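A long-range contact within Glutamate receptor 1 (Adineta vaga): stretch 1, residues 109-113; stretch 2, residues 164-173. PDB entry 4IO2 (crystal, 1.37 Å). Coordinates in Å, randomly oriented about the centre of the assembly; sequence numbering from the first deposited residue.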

# COMPACT_ATOMS: atom_id res chain seq x y z
N ILE A 109 -18.77 6.27 -0.93
CA ILE A 109 -20.09 6.51 -0.43
C ILE A 109 -21.12 5.59 -1.13
O ILE A 109 -21.18 5.55 -2.36
N LEU A 110 -21.89 4.85 -0.32
CA LEU A 110 -22.95 3.90 -0.75
C LEU A 110 -24.30 4.57 -0.53
O LEU A 110 -24.55 5.13 0.52
N MET A 111 -25.21 4.40 -1.50
CA MET A 111 -26.52 5.06 -1.43
C MET A 111 -27.50 4.35 -2.35
O MET A 111 -27.10 3.53 -3.17
N ARG A 112 -28.79 4.67 -2.23
CA ARG A 112 -29.78 4.22 -3.20
C ARG A 112 -29.54 4.87 -4.54
O ARG A 112 -29.20 6.07 -4.63
N LYS A 113 -29.76 4.09 -5.60
CA LYS A 113 -29.79 4.68 -6.94
C LYS A 113 -30.71 5.90 -7.00
O LYS A 113 -31.78 5.87 -6.43
N GLU A 164 -27.63 -4.65 7.97
CA GLU A 164 -28.37 -3.50 8.47
C GLU A 164 -28.10 -2.27 7.59
O GLU A 164 -29.01 -1.45 7.38
N MET A 165 -26.87 -2.12 7.10
CA MET A 165 -26.56 -1.01 6.20
C MET A 165 -27.47 -1.11 4.97
O MET A 165 -28.11 -0.14 4.59
N TYR A 166 -27.47 -2.26 4.29
CA TYR A 166 -28.25 -2.40 3.05
C TYR A 166 -29.73 -2.15 3.32
O TYR A 166 -30.40 -1.37 2.62
N ASP A 167 -30.24 -2.79 4.36
CA ASP A 167 -31.68 -2.68 4.67
C ASP A 167 -32.08 -1.25 5.05
O ASP A 167 -33.17 -0.79 4.68
N SER A 168 -31.22 -0.53 5.74
CA SER A 168 -31.56 0.82 6.17
C SER A 168 -31.57 1.80 4.99
O SER A 168 -32.37 2.72 4.95
N LEU A 169 -30.66 1.60 4.04
CA LEU A 169 -30.70 2.36 2.81
C LEU A 169 -31.97 2.04 2.04
O LEU A 169 -32.69 2.95 1.64
N LEU A 170 -32.26 0.77 1.85
CA LEU A 170 -33.42 0.42 1.02
C LEU A 170 -34.72 0.84 1.68
O LEU A 170 -35.71 1.03 0.97
N ALA A 171 -34.75 1.02 2.99
CA ALA A 171 -35.97 1.39 3.71
C ALA A 171 -36.10 2.89 3.90
O ALA A 171 -37.12 3.34 4.43
N GLY A 172 -35.13 3.65 3.44
CA GLY A 172 -35.15 5.10 3.52
C GLY A 172 -34.86 5.67 4.90
O GLY A 172 -35.14 6.84 5.18
N ILE A 173 -34.20 4.87 5.75
CA ILE A 173 -33.88 5.32 7.10
C ILE A 173 -32.59 6.15 7.08
O ILE A 173 -32.42 7.08 7.87

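The last two turns of the helix in stretch 2 pack against the strand 109-112, their axes approaching to 8.2 Å at an angle of 43°, and the contact buries 326 Å². Glu164 lies out of reach of the strand, but its carbonyl O accepts a bond from the hydroxyl of Ser168 (chi1 m; OG to O, 2.8 Å).

Met165 is the first residue to point toward the strand. Its chi1 and chi2 are both t, which extends the side chain, and chi3 is p; the terminal CE reaches CD2 of Leu110 at 3.8 Å. Tyr166 (chi1 m) leaves the backbone sideways, yet its ring presents an edge to the same methyl, with CE1 4.2 Å from CD2 of Leu110.

Leu169 is the centre of the packing. In its m, t rotamer it also starts sideways, but its end comes nearer the strand: CD1 lies 3.7 Å from CD2 of Leu110, and CD2 lies 4.1 Å from CA of Met111, whose own side chain points away. Leu110, in the t, p rotamer, points toward the helix, so its CD2 gathers Met165, Tyr166 and Leu169 into one apolar cluster.

Ala171 points away, as does the CA-to-CB bond of Leu170, although the end of that side chain (m, t) comes nearer the strand. Gly172 adopts a positive phi, which favours glycine, and closes a Schellman motif. The carbonyl O of Leu169 accepts the Gly172 amide at 3.1 Å (N to O). Arg112 starts sideways, but with chi1 m, chi2 t and chi3 m its end comes nearer the helix, and NH1 donates a hydrogen bond to the same O of Leu169 at 3.0 Å with an N-H...O angle of 158°, the acceptor lying at the guanidinium edge. NH1 of Arg112 also passes 3.7 Å from CA of Gly172.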

# COMPACT_ATOMS: atom_id res chain seq x y z
CB ILE A 109 -20.47 7.97 -0.65
CG1 ILE A 109 -19.49 8.90 0.09
CG2 ILE A 109 -21.93 8.19 -0.19
CD1 ILE A 109 -19.56 10.37 -0.32
CB LEU A 110 -22.87 2.62 0.10
CG LEU A 110 -23.89 1.51 -0.21
CD1 LEU A 110 -23.65 0.91 -1.55
CD2 LEU A 110 -23.84 0.39 0.87
CB MET A 111 -26.39 6.51 -1.88
CG MET A 111 -26.04 6.72 -3.37
SD MET A 111 -25.94 8.49 -3.79
CE MET A 111 -26.05 8.47 -5.58
CB ARG A 112 -31.18 4.64 -2.76
CG ARG A 112 -31.68 3.94 -1.52
CD ARG A 112 -33.10 4.50 -1.16
NE ARG A 112 -33.10 5.97 -0.95
CZ ARG A 112 -32.73 6.60 0.17
NH1 ARG A 112 -32.30 5.89 1.22
NH2 ARG A 112 -32.74 7.93 0.23
CB LYS A 113 -30.20 3.64 -7.98
CG LYS A 113 -29.05 2.82 -8.37
CD LYS A 113 -29.32 1.98 -9.60
CE LYS A 113 -28.07 1.24 -10.01
NZ LYS A 113 -28.33 0.31 -11.16
CB GLU A 164 -28.06 -3.23 9.96
CG GLU A 164 -29.25 -2.72 10.74
CD GLU A 164 -28.95 -2.18 12.13
OE1 GLU A 164 -27.85 -2.40 12.65
OE2 GLU A 164 -29.86 -1.54 12.71
CB MET A 165 -25.08 -1.00 5.85
CG MET A 165 -24.59 0.11 4.98
SD MET A 165 -22.81 0.02 4.78
CE MET A 165 -22.59 -1.55 3.91
CB TYR A 166 -28.06 -3.79 2.41
CG TYR A 166 -26.63 -4.23 2.19
CD1 TYR A 166 -25.67 -3.36 1.68
CD2 TYR A 166 -26.23 -5.51 2.53
CE1 TYR A 166 -24.38 -3.78 1.47
CE2 TYR A 166 -24.93 -5.94 2.32
CZ TYR A 166 -24.00 -5.06 1.81
OH TYR A 166 -22.70 -5.48 1.64
CB ASP A 167 -32.03 -3.63 5.81
CG ASP A 167 -31.91 -5.09 5.41
OD1 ASP A 167 -31.75 -5.38 4.22
OD2 ASP A 167 -31.97 -5.97 6.29
CB SER A 168 -30.59 1.30 7.24
OG SER A 168 -30.71 0.51 8.39
CB LEU A 169 -29.48 2.02 1.97
CG LEU A 169 -28.21 2.75 2.42
CD1 LEU A 169 -27.00 2.10 1.74
CD2 LEU A 169 -28.30 4.24 2.13
CB LEU A 170 -33.42 -1.07 0.74
CG LEU A 170 -32.29 -1.54 -0.17
CD1 LEU A 170 -32.29 -3.04 -0.19
CD2 LEU A 170 -32.42 -1.01 -1.61
CB ALA A 171 -36.04 0.68 5.04
CB ILE A 173 -33.66 4.13 8.03
CG1 ILE A 173 -34.95 3.35 8.18
CG2 ILE A 173 -33.18 4.58 9.40
CD1 ILE A 173 -34.77 1.98 8.79